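Local coordinates for protein citrinin polyketide synthase (Monascus purpureus, PDB 5MPT) that builds the polyketide precursor of the mycotoxin citrinin from malonyl-CoA, this piece being the C-methyltransferase (CMeT) domain, caught with S-adenosyl-L-homocysteine, at residues Ala59-Leu63 with Phe149-Thr154; Ile267-Pro271 with Ser297-Arg303; His280-Asn286 with Phe310-Met316. All coordinates share one frame. Residue numbers count along the deposited sequence, not the author numbering.

Overall arrangement
Contacts 2 and 3 belong to the Rossmann-like methyltransferase core and both touch S-adenosyl-L-homocysteine, whereas contact 1 sits in the helical part that precedes it in the chain, with its centre about 39 Å from that of contact 2 and 36 Å from that of contact 3. Contact 3 pairs two central parallel strands and carries Glu315 of the active site; the carbonyl oxygen of Thr285, at the end of its strand, accepts a hydrogen bond from the ligand's amino group. Contact 2, centred about 13 Å away, meets the adenine through Ile267. The two join where Ile301 CG2 packs on Ile282 CD1 at 3.6 Å. Their segments alternate along the chain: loop 267-271 precedes strand 279-285, and helix 294-304 leads to strand 309-316.

Contact 1. Residues Ala59-Leu63 with Phe149-Thr154; sequences AFEQL and FADCIT
The end of helix 40-62 packs on the short helix 149-154. Ala59 comes first, its CA 4.7 Å from that of Ala150, a close backbone approach that puts Ala59 CB 3.9 Å from Ala150 CB and 3.7 Å from Phe149 CD2, at the edge of that ring. Gln62 (m, t) turns its amide oxygen to the partner: OE1 accepts from a water at 2.6 Å, and the same water accepts from Ala150 N at 2.9 Å, bridging the two segments. Leu63 leaves helical phi/psi at -92/13, yet its N still donates a hydrogen bond to Ala59 O at 2.9 Å. Its m, t side chain places CG 3.8 Å from Ala150 CB, CD1 3.6 Å from Ile153 CD1 and CD2 3.7 Å from Thr154 CG2. Thr154 OG1 donates to Ala150 O at 2.9 Å. Residues 59-63 belong to the methyltransferase-associated helix-turn-helix region, whose helix 86-98 lines the same core under Phe60, Phe149 and Ile153, while Phe149 also stacks on Phe325.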
loop_
_atom_site.group_PDB
_atom_site.type_symbol
_atom_site.label_atom_id
_atom_site.label_comp_id
_atom_site.label_asym_id
_atom_site.label_seq_id
_atom_site.Cartn_x
_atom_site.Cartn_y
_atom_site.Cartn_z
ATOM N N ALA A 59 19.854 16.358 -2.098
ATOM C CA ALA A 59 18.890 17.450 -2.016
ATOM C C ALA A 59 19.321 18.488 -0.981
ATOM O O ALA A 59 19.184 19.702 -1.186
ATOM C CB ALA A 59 17.505 16.870 -1.695
ATOM N N PHE A 60 19.824 18.016 0.153
ATOM C CA PHE A 60 20.268 18.904 1.211
ATOM C C PHE A 60 21.410 19.801 0.737
ATOM O O PHE A 60 21.412 21.025 0.972
ATOM C CB PHE A 60 20.687 18.039 2.395
ATOM C CG PHE A 60 19.573 17.727 3.327
ATOM C CD1 PHE A 60 18.285 17.487 2.852
ATOM C CD2 PHE A 60 19.794 17.688 4.690
ATOM C CE1 PHE A 60 17.253 17.235 3.718
ATOM C CE2 PHE A 60 18.746 17.413 5.559
ATOM C CZ PHE A 60 17.493 17.198 5.080
ATOM N N GLU A 61 22.373 19.215 0.034
ATOM C CA GLU A 61 23.471 19.983 -0.542
ATOM C C GLU A 61 22.927 21.062 -1.486
ATOM O O GLU A 61 23.326 22.245 -1.426
ATOM C CB GLU A 61 24.407 18.984 -1.259
ATOM C CG GLU A 61 25.902 19.334 -1.409
ATOM C CD GLU A 61 26.595 19.686 -0.096
ATOM O OE1 GLU A 61 26.812 20.886 0.130
ATOM O OE2 GLU A 61 26.915 18.781 0.702
ATOM N N GLN A 62 21.989 20.664 -2.351
ATOM C CA GLN A 62 21.340 21.595 -3.268
ATOM C C GLN A 62 20.623 22.716 -2.535
ATOM O O GLN A 62 20.583 23.857 -3.025
ATOM C CB GLN A 62 20.365 20.823 -4.158
ATOM C CG GLN A 62 21.094 19.898 -5.122
ATOM C CD GLN A 62 20.153 18.877 -5.759
ATOM O OE1 GLN A 62 18.939 18.873 -5.521
ATOM N NE2 GLN A 62 20.713 18.028 -6.590
ATOM N N LEU A 63 20.088 22.433 -1.349
ATOM C CA LEU A 63 19.368 23.426 -0.566
ATOM C C LEU A 63 20.269 24.172 0.412
ATOM O O LEU A 63 19.761 24.849 1.306
ATOM C CB LEU A 63 18.205 22.749 0.178
ATOM C CG LEU A 63 17.134 22.235 -0.788
ATOM C CD1 LEU A 63 16.121 21.339 -0.086
ATOM C CD2 LEU A 63 16.413 23.432 -1.454
ATOM N N PHE A 149 14.128 15.746 -5.451
ATOM C CA PHE A 149 13.614 15.856 -4.089
ATOM C C PHE A 149 13.659 17.286 -3.580
ATOM O O PHE A 149 12.701 17.755 -2.956
ATOM C CB PHE A 149 14.397 14.940 -3.153
ATOM C CG PHE A 149 13.755 14.771 -1.817
ATOM C CD1 PHE A 149 12.634 13.980 -1.689
ATOM C CD2 PHE A 149 14.268 15.374 -0.691
ATOM C CE1 PHE A 149 12.016 13.821 -0.478
ATOM C CE2 PHE A 149 13.652 15.218 0.538
ATOM C CZ PHE A 149 12.530 14.406 0.638
ATOM N N ALA A 150 14.763 17.997 -3.815
ATOM C CA ALA A 150 14.831 19.392 -3.398
ATOM C C ALA A 150 13.762 20.211 -4.107
ATOM O O ALA A 150 13.062 21.027 -3.479
ATOM C CB ALA A 150 16.238 19.951 -3.656
ATOM N N ASP A 151 13.590 19.996 -5.413
ATOM C CA ASP A 151 12.541 20.724 -6.125
ATOM C C ASP A 151 11.155 20.429 -5.556
ATOM O O ASP A 151 10.318 21.339 -5.462
ATOM C CB ASP A 151 12.591 20.407 -7.618
ATOM C CG ASP A 151 13.698 21.139 -8.319
ATOM O OD1 ASP A 151 14.390 21.921 -7.628
ATOM O OD2 ASP A 151 13.863 20.951 -9.542
ATOM N N CYS A 152 10.877 19.166 -5.184
ATOM C CA CYS A 152 9.562 18.819 -4.642
ATOM C C CYS A 152 9.323 19.460 -3.282
ATOM O O CYS A 152 8.271 20.062 -3.054
ATOM C CB CYS A 152 9.389 17.292 -4.530
ATOM S SG CYS A 152 9.165 16.494 -6.097
ATOM N N ILE A 153 10.268 19.337 -2.349
ATOM C CA ILE A 153 9.943 19.816 -1.018
ATOM C C ILE A 153 9.858 21.332 -0.969
ATOM O O ILE A 153 9.221 21.853 -0.057
ATOM C CB ILE A 153 10.913 19.315 0.056
ATOM C CG1 ILE A 153 12.337 19.770 -0.175
ATOM C CG2 ILE A 153 10.890 17.721 0.105
ATOM C CD1 ILE A 153 13.306 19.301 0.923
ATOM N N THR A 154 10.463 22.053 -1.927
ATOM C CA THR A 154 10.328 23.513 -1.976
ATOM C C THR A 154 9.179 23.993 -2.854
ATOM O O THR A 154 8.855 25.180 -2.820
ATOM C CB THR A 154 11.627 24.153 -2.457
ATOM O OG1 THR A 154 11.966 23.705 -3.773
ATOM C CG2 THR A 154 12.714 23.827 -1.508
HETATM O O HOH W 1 17.143 16.984 -5.226
#

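Contact 2. Residues Ile267-Pro271 with Ser297-Arg303; sequences IESPP and STRNIHR. With SAH (S-adenosyl-L-homocysteine), chain B.
Asn300 is the hub of this loop-to-helix contact. Residues 267-271 form an irregular loop after strand 260-264, with near-helical phi/psi at Ile267 and Glu268 and extended values from Ser269 to Pro271; 297-303 are helical. Glu268 CA lies 5.1 Å from Ser297 CA, and Pro270 CA 5.8 Å from Asn300 CA. With chi1 at m, Asn300 reaches into the bend of the loop, where ND2 donates to Ile267 O at 3.0 Å and, weakly, to Glu268 O at 2.9 Å. One side-chain amide thus serves two successive carbonyls. On its other side Ile267 N donates to N1 of the S-adenosyl-L-homocysteine adenine at 3.0 Å, a main-chain reading of the base familiar from class I methyltransferases, so the peptide groups flanking Ile267 are held by ligand and helix respectively. Glu268 N pairs with Asn266 OD1, which also binds the ligand. Two other polar side chains are satisfied outside the pair: Glu268 OE1 forms a salt bridge with Arg292, and Ser297 OG hydrogen-bonds to Thr291 OG1 and Asn293 O. Van der Waals contacts fill in, with Ile267 CG2 3.6 Å from Ser297 CB and, an apolar pair, 4.2 Å from Ile301 CD1, and Pro271 CG 3.7 Å from Asn300 O and 4.1 Å from Arg303 CB. Ile267 and Ile301 both rest on Met213 of strand 208-213, while Thr298 faces helix 347-356 at Ile353 and Leu354.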
loop_
_atom_site.group_PDB
_atom_site.type_symbol
_atom_site.label_atom_id
_atom_site.label_comp_id
_atom_site.label_asym_id
_atom_site.label_seq_id
_atom_site.Cartn_x
_atom_site.Cartn_y
_atom_site.Cartn_z
ATOM N N ILE A 267 -14.646 5.875 -0.259
ATOM C CA ILE A 267 -14.642 5.115 0.990
ATOM C C ILE A 267 -15.172 5.925 2.153
ATOM O O ILE A 267 -15.802 5.360 3.061
ATOM C CB ILE A 267 -13.218 4.616 1.286
ATOM C CG1 ILE A 267 -12.766 3.670 0.176
ATOM C CG2 ILE A 267 -13.120 3.981 2.686
ATOM C CD1 ILE A 267 -11.258 3.411 0.117
ATOM N N GLU A 268 -14.935 7.253 2.155
ATOM C CA GLU A 268 -15.327 8.090 3.288
ATOM C C GLU A 268 -16.807 8.435 3.279
ATOM O O GLU A 268 -17.330 8.864 4.315
ATOM C CB GLU A 268 -14.524 9.403 3.309
ATOM C CG GLU A 268 -13.047 9.168 3.513
ATOM C CD GLU A 268 -12.253 10.424 3.837
ATOM O OE1 GLU A 268 -12.878 11.489 4.089
ATOM O OE2 GLU A 268 -11.009 10.340 3.842
ATOM N N SER A 269 -17.486 8.271 2.131
ATOM C CA SER A 269 -18.892 8.663 2.014
ATOM C C SER A 269 -19.837 7.629 2.623
ATOM O O SER A 269 -19.601 6.437 2.555
ATOM C CB SER A 269 -19.276 8.840 0.553
ATOM O OG SER A 269 -18.552 9.894 -0.042
ATOM N N PRO A 270 -20.953 8.066 3.193
ATOM C CA PRO A 270 -22.001 7.120 3.530
ATOM C C PRO A 270 -22.470 6.397 2.284
ATOM O O PRO A 270 -22.521 6.982 1.186
ATOM C CB PRO A 270 -23.098 8.016 4.119
ATOM C CG PRO A 270 -22.813 9.348 3.550
ATOM C CD PRO A 270 -21.367 9.453 3.465
ATOM N N PRO A 271 -22.808 5.118 2.396
ATOM C CA PRO A 271 -23.302 4.388 1.221
ATOM C C PRO A 271 -24.697 4.815 0.828
ATOM O O PRO A 271 -25.573 4.912 1.681
ATOM C CB PRO A 271 -23.335 2.929 1.695
ATOM C CG PRO A 271 -22.731 2.932 3.086
ATOM C CD PRO A 271 -22.850 4.309 3.613
ATOM N N SER A 297 -14.392 5.172 7.943
ATOM C CA SER A 297 -14.251 4.427 6.700
ATOM C C SER A 297 -14.680 2.968 6.867
ATOM O O SER A 297 -15.384 2.418 6.015
ATOM C CB SER A 297 -12.825 4.495 6.200
ATOM O OG SER A 297 -12.535 5.821 5.840
ATOM N N THR A 298 -14.242 2.312 7.943
ATOM C CA THR A 298 -14.542 0.903 8.077
ATOM C C THR A 298 -16.002 0.711 8.469
ATOM O O THR A 298 -16.592 -0.316 8.143
ATOM C CB THR A 298 -13.584 0.213 9.071
ATOM O OG1 THR A 298 -13.720 0.796 10.366
ATOM C CG2 THR A 298 -12.080 0.278 8.605
ATOM N N ARG A 299 -16.602 1.687 9.147
ATOM C CA ARG A 299 -18.036 1.630 9.410
ATOM C C ARG A 299 -18.824 1.730 8.110
ATOM O O ARG A 299 -19.775 0.967 7.882
ATOM C CB ARG A 299 -18.439 2.743 10.378
ATOM C CG ARG A 299 -19.897 2.643 10.843
ATOM C CD ARG A 299 -20.232 3.670 11.903
ATOM N NE ARG A 299 -19.665 3.351 13.214
ATOM C CZ ARG A 299 -18.689 4.030 13.815
ATOM N NH1 ARG A 299 -18.134 5.093 13.240
ATOM N NH2 ARG A 299 -18.266 3.644 15.012
ATOM N N ASN A 300 -18.442 2.666 7.241
ATOM C CA ASN A 300 -19.064 2.759 5.928
ATOM C C ASN A 300 -18.983 1.425 5.196
ATOM O O ASN A 300 -19.972 0.944 4.637
ATOM C CB ASN A 300 -18.399 3.852 5.093
ATOM C CG ASN A 300 -18.625 5.248 5.641
ATOM O OD1 ASN A 300 -19.586 5.508 6.365
ATOM N ND2 ASN A 300 -17.755 6.159 5.263
ATOM N N ILE A 301 -17.786 0.826 5.174
ATOM C CA ILE A 301 -17.601 -0.463 4.524
ATOM C C ILE A 301 -18.511 -1.504 5.154
ATOM O O ILE A 301 -19.141 -2.310 4.456
ATOM C CB ILE A 301 -16.114 -0.849 4.599
ATOM C CG1 ILE A 301 -15.328 0.123 3.699
ATOM C CG2 ILE A 301 -15.960 -2.310 4.288
ATOM C CD1 ILE A 301 -13.810 0.040 3.847
ATOM N N HIS A 302 -18.593 -1.514 6.486
ATOM C CA HIS A 302 -19.450 -2.484 7.158
ATOM C C HIS A 302 -20.874 -2.431 6.632
ATOM O O HIS A 302 -21.505 -3.467 6.411
ATOM C CB HIS A 302 -19.445 -2.238 8.666
ATOM C CG HIS A 302 -20.063 -3.343 9.450
ATOM N ND1 HIS A 302 -21.401 -3.366 9.780
ATOM C CD2 HIS A 302 -19.528 -4.466 9.975
ATOM C CE1 HIS A 302 -21.661 -4.465 10.468
ATOM N NE2 HIS A 302 -20.543 -5.164 10.586
ATOM N N ARG A 303 -21.394 -1.229 6.408
ATOM C CA ARG A 303 -22.799 -1.084 6.047
ATOM C C ARG A 303 -23.064 -1.570 4.631
ATOM O O ARG A 303 -24.190 -1.952 4.313
ATOM C CB ARG A 303 -23.193 0.390 6.214
ATOM C CG ARG A 303 -24.691 0.711 5.992
ATOM C CD ARG A 303 -25.630 -0.112 6.878
ATOM N NE ARG A 303 -25.426 0.143 8.308
ATOM C CZ ARG A 303 -26.314 0.707 9.122
ATOM N NH1 ARG A 303 -27.509 1.084 8.680
ATOM N NH2 ARG A 303 -26.005 0.886 10.400
HETATM N N SAH B . -5.224 -0.623 -4.918
HETATM C CA SAH B . -4.288 0.358 -5.543
HETATM C CB SAH B . -2.960 0.615 -4.840
HETATM C CG SAH B . -3.055 1.472 -3.591
HETATM S SD SAH B . -3.096 3.210 -4.149
HETATM C C SAH B . -3.975 -0.149 -6.979
HETATM O O SAH B . -3.675 0.844 -7.790
HETATM O OXT SAH B . -3.966 -1.310 -7.304
HETATM C "C5'" SAH B . -4.493 3.891 -3.217
HETATM C "C4'" SAH B . -5.709 3.952 -4.118
HETATM O "O4'" SAH B . -6.794 4.375 -3.264
HETATM C "C3'" SAH B . -5.628 4.969 -5.264
HETATM O "O3'" SAH B . -6.147 4.329 -6.426
HETATM C "C2'" SAH B . -6.522 6.124 -4.783
HETATM O "O2'" SAH B . -7.181 6.792 -5.856
HETATM C "C1'" SAH B . -7.532 5.372 -3.925
HETATM N N9 SAH B . -8.221 6.159 -2.910
HETATM C C8 SAH B . -7.705 7.133 -2.098
HETATM N N7 SAH B . -8.587 7.702 -1.312
HETATM C C5 SAH B . -9.775 7.059 -1.635
HETATM C C6 SAH B . -11.094 7.202 -1.160
HETATM N N6 SAH B . -11.467 8.105 -0.245
HETATM N N1 SAH B . -12.036 6.401 -1.691
HETATM C C2 SAH B . -11.685 5.517 -2.631
HETATM N N3 SAH B . -10.481 5.285 -3.155
HETATM C C4 SAH B . -9.561 6.101 -2.613
#

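Contact 3. Residues His280-Asn286 with Phe310-Met316; sequences HIILATN and FLLLLEM. With SAH (S-adenosyl-L-homocysteine), chain B.
Six main-chain hydrogen bonds join two parallel strands: Leu314 O accepts from Asn286 N at 2.7 Å, Ile282 O from Leu312 N at 2.8 Å, His280 O from Phe310 N at 2.9 Å, Phe310 O from Ile282 N and Ala284 O from Leu314 N at 3.0 Å each, and Leu312 O from Ala284 N at 3.2 Å. The strand axes run 4° from parallel and 4.7 Å apart, pairing Ile281 with Phe310 through Thr285 with Leu314. Past the strand Asn286 adopts left-handed phi/psi (54/41), and its m side chain continues the pairing as OD1 accepts from Met316 N at 2.9 Å. At the C-terminal ends of these strands Thr285 O takes the S-adenosyl-L-homocysteine amino N at 2.9 Å. A water donates to Ala284 O at 3.0 Å and to Glu315 OE2 at 2.6 Å; OE1 of this catalytic glutamate hydrogen-bonds to the active-site His289. Side chains alternate: on one face Ile281 CG1 lies 3.7 Å from Phe310 CZ and Leu283 CD2 3.9 Å from Leu312 CB; on the other Ile282 CG2 is 3.8 Å from Leu311 CD1 and Ala284 CB 4.1 Å from Leu313 CD2. In the class I (Rossmann-like) methyltransferase sheet, order 3-2-1-4-5-7-6, the pair is strands 4 and 5, between 208-213 and 375-381, with helix 181-198 packed on Ile281, Phe310 and Leu314.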
loop_
_atom_site.group_PDB
_atom_site.type_symbol
_atom_site.label_atom_id
_atom_site.label_comp_id
_atom_site.label_asym_id
_atom_site.label_seq_id
_atom_site.Cartn_x
_atom_site.Cartn_y
_atom_site.Cartn_z
ATOM N N HIS A 280 -21.025 -9.435 -0.738
ATOM C CA HIS A 280 -20.439 -10.541 0.028
ATOM C C HIS A 280 -19.023 -10.237 0.481
ATOM O O HIS A 280 -18.634 -10.594 1.601
ATOM C CB HIS A 280 -20.390 -11.824 -0.809
ATOM C CG HIS A 280 -21.737 -12.372 -1.138
ATOM N ND1 HIS A 280 -22.405 -12.041 -2.296
ATOM C CD2 HIS A 280 -22.537 -13.234 -0.469
ATOM C CE1 HIS A 280 -23.564 -12.678 -2.325
ATOM N NE2 HIS A 280 -23.669 -13.394 -1.223
ATOM N N ILE A 281 -18.256 -9.567 -0.370
ATOM C CA ILE A 281 -16.822 -9.363 -0.195
ATOM C C ILE A 281 -16.469 -7.951 -0.599
ATOM O O ILE A 281 -16.820 -7.502 -1.698
ATOM C CB ILE A 281 -16.010 -10.359 -1.045
ATOM C CG1 ILE A 281 -16.436 -11.775 -0.740
ATOM C CG2 ILE A 281 -14.531 -10.165 -0.831
ATOM C CD1 ILE A 281 -15.769 -12.788 -1.677
ATOM N N ILE A 282 -15.764 -7.247 0.276
ATOM C CA ILE A 282 -15.103 -6.010 -0.095
ATOM C C ILE A 282 -13.600 -6.231 -0.034
ATOM O O ILE A 282 -13.058 -6.626 1.003
ATOM C CB ILE A 282 -15.540 -4.836 0.782
ATOM C CG1 ILE A 282 -16.989 -4.538 0.429
ATOM C CG2 ILE A 282 -14.656 -3.579 0.530
ATOM C CD1 ILE A 282 -17.644 -3.577 1.309
ATOM N N LEU A 283 -12.965 -6.029 -1.173
ATOM C CA LEU A 283 -11.518 -6.022 -1.342
ATOM C C LEU A 283 -11.009 -4.591 -1.274
ATOM O O LEU A 283 -11.630 -3.705 -1.850
ATOM C CB LEU A 283 -11.160 -6.641 -2.691
ATOM C CG LEU A 283 -11.546 -8.106 -2.908
ATOM C CD1 LEU A 283 -11.039 -8.598 -4.256
ATOM C CD2 LEU A 283 -11.033 -8.985 -1.790
ATOM N N ALA A 284 -9.862 -4.363 -0.599
ATOM C CA ALA A 284 -9.362 -2.993 -0.413
ATOM C C ALA A 284 -7.856 -3.089 -0.178
ATOM O O ALA A 284 -7.417 -3.394 0.939
ATOM C CB ALA A 284 -10.069 -2.293 0.739
ATOM N N THR A 285 -7.084 -2.791 -1.216
ATOM C CA THR A 285 -5.631 -2.913 -1.169
ATOM C C THR A 285 -5.035 -1.528 -1.026
ATOM O O THR A 285 -5.064 -0.739 -1.975
ATOM C CB THR A 285 -5.115 -3.609 -2.423
ATOM O OG1 THR A 285 -5.637 -4.939 -2.455
ATOM C CG2 THR A 285 -3.575 -3.590 -2.500
ATOM N N ASN A 286 -4.518 -1.249 0.186
ATOM C CA ASN A 286 -3.715 -0.070 0.518
ATOM C C ASN A 286 -4.407 1.227 0.135
ATOM O O ASN A 286 -3.776 2.200 -0.301
ATOM C CB ASN A 286 -2.324 -0.197 -0.078
ATOM C CG ASN A 286 -1.443 -1.021 0.819
ATOM O OD1 ASN A 286 -1.401 -0.786 2.043
ATOM N ND2 ASN A 286 -0.787 -2.025 0.273
ATOM N N PHE A 310 -17.706 -10.151 4.317
ATOM C CA PHE A 310 -16.475 -9.779 4.992
ATOM C C PHE A 310 -15.682 -8.788 4.164
ATOM O O PHE A 310 -15.792 -8.705 2.930
ATOM C CB PHE A 310 -15.580 -10.990 5.294
ATOM C CG PHE A 310 -15.091 -11.702 4.082
ATOM C CD1 PHE A 310 -15.783 -12.771 3.571
ATOM C CD2 PHE A 310 -13.906 -11.341 3.485
ATOM C CE1 PHE A 310 -15.349 -13.434 2.473
ATOM C CE2 PHE A 310 -13.444 -12.035 2.380
ATOM C CZ PHE A 310 -14.149 -13.073 1.877
ATOM N N LEU A 311 -14.840 -8.075 4.888
ATOM C CA LEU A 311 -13.819 -7.206 4.337
ATOM C C LEU A 311 -12.481 -7.935 4.310
ATOM O O LEU A 311 -12.069 -8.505 5.321
ATOM C CB LEU A 311 -13.710 -5.946 5.189
ATOM C CG LEU A 311 -12.507 -5.003 4.953
ATOM C CD1 LEU A 311 -12.565 -4.430 3.558
ATOM C CD2 LEU A 311 -12.552 -3.913 5.987
ATOM N N LEU A 312 -11.782 -7.828 3.190
ATOM C CA LEU A 312 -10.409 -8.306 3.059
ATOM C C LEU A 312 -9.534 -7.105 2.742
ATOM O O LEU A 312 -9.496 -6.638 1.600
ATOM C CB LEU A 312 -10.286 -9.383 1.991
ATOM C CG LEU A 312 -8.911 -10.038 1.970
ATOM C CD1 LEU A 312 -8.635 -10.829 3.228
ATOM C CD2 LEU A 312 -8.831 -10.986 0.801
ATOM N N LEU A 313 -8.848 -6.622 3.764
ATOM C CA LEU A 313 -7.828 -5.596 3.589
ATOM C C LEU A 313 -6.500 -6.209 3.167
ATOM O O LEU A 313 -6.103 -7.293 3.624
ATOM C CB LEU A 313 -7.614 -4.831 4.889
ATOM C CG LEU A 313 -8.767 -4.015 5.424
ATOM C CD1 LEU A 313 -8.512 -3.671 6.874
ATOM C CD2 LEU A 313 -8.921 -2.730 4.607
ATOM N N LEU A 314 -5.810 -5.512 2.280
ATOM C CA LEU A 314 -4.390 -5.741 2.048
ATOM C C LEU A 314 -3.744 -4.431 2.442
ATOM O O LEU A 314 -3.923 -3.431 1.745
ATOM C CB LEU A 314 -4.092 -6.101 0.594
ATOM C CG LEU A 314 -2.726 -6.759 0.347
ATOM C CD1 LEU A 314 -2.632 -7.284 -1.076
ATOM C CD2 LEU A 314 -1.574 -5.817 0.617
ATOM N N GLU A 315 -3.078 -4.415 3.595
ATOM C CA GLU A 315 -2.548 -3.183 4.160
ATOM C C GLU A 315 -1.099 -3.334 4.549
ATOM O O GLU A 315 -0.691 -4.349 5.123
ATOM C CB GLU A 315 -3.346 -2.755 5.398
ATOM C CG GLU A 315 -4.599 -2.025 5.064
ATOM C CD GLU A 315 -4.334 -0.595 4.661
ATOM O OE1 GLU A 315 -3.218 -0.079 4.940
ATOM O OE2 GLU A 315 -5.230 0.005 4.039
ATOM N N MET A 316 -0.323 -2.302 4.236
ATOM C CA MET A 316 1.040 -2.212 4.718
ATOM C C MET A 316 1.008 -1.893 6.207
ATOM O O MET A 316 0.501 -0.846 6.616
ATOM C CB MET A 316 1.786 -1.139 3.943
ATOM C CG MET A 316 3.249 -1.120 4.290
ATOM S SD MET A 316 4.263 -0.178 3.139
ATOM C CE MET A 316 4.703 -1.445 1.937
HETATM N N SAH B . -5.224 -0.623 -4.918
HETATM C CA SAH B . -4.288 0.358 -5.543
HETATM C CB SAH B . -2.960 0.615 -4.840
HETATM C CG SAH B . -3.055 1.472 -3.591
HETATM S SD SAH B . -3.096 3.210 -4.149
HETATM C C SAH B . -3.975 -0.149 -6.979
HETATM O O SAH B . -3.675 0.844 -7.790
HETATM O OXT SAH B . -3.966 -1.310 -7.304
HETATM C "C5'" SAH B . -4.493 3.891 -3.217
HETATM C "C4'" SAH B . -5.709 3.952 -4.118
HETATM O "O4'" SAH B . -6.794 4.375 -3.264
HETATM C "C3'" SAH B . -5.628 4.969 -5.264
HETATM O "O3'" SAH B . -6.147 4.329 -6.426
HETATM C "C2'" SAH B . -6.522 6.124 -4.783
HETATM O "O2'" SAH B . -7.181 6.792 -5.856
HETATM C "C1'" SAH B . -7.532 5.372 -3.925
HETATM N N9 SAH B . -8.221 6.159 -2.910
HETATM C C8 SAH B . -7.705 7.133 -2.098
HETATM N N7 SAH B . -8.587 7.702 -1.312
HETATM C C5 SAH B . -9.775 7.059 -1.635
HETATM C C6 SAH B . -11.094 7.202 -1.160
HETATM N N6 SAH B . -11.467 8.105 -0.245
HETATM N N1 SAH B . -12.036 6.401 -1.691
HETATM C C2 SAH B . -11.685 5.517 -2.631
HETATM N N3 SAH B . -10.481 5.285 -3.155
HETATM C C4 SAH B . -9.561 6.101 -2.613
HETATM O O HOH W 2 -7.014 -0.819 2.350
#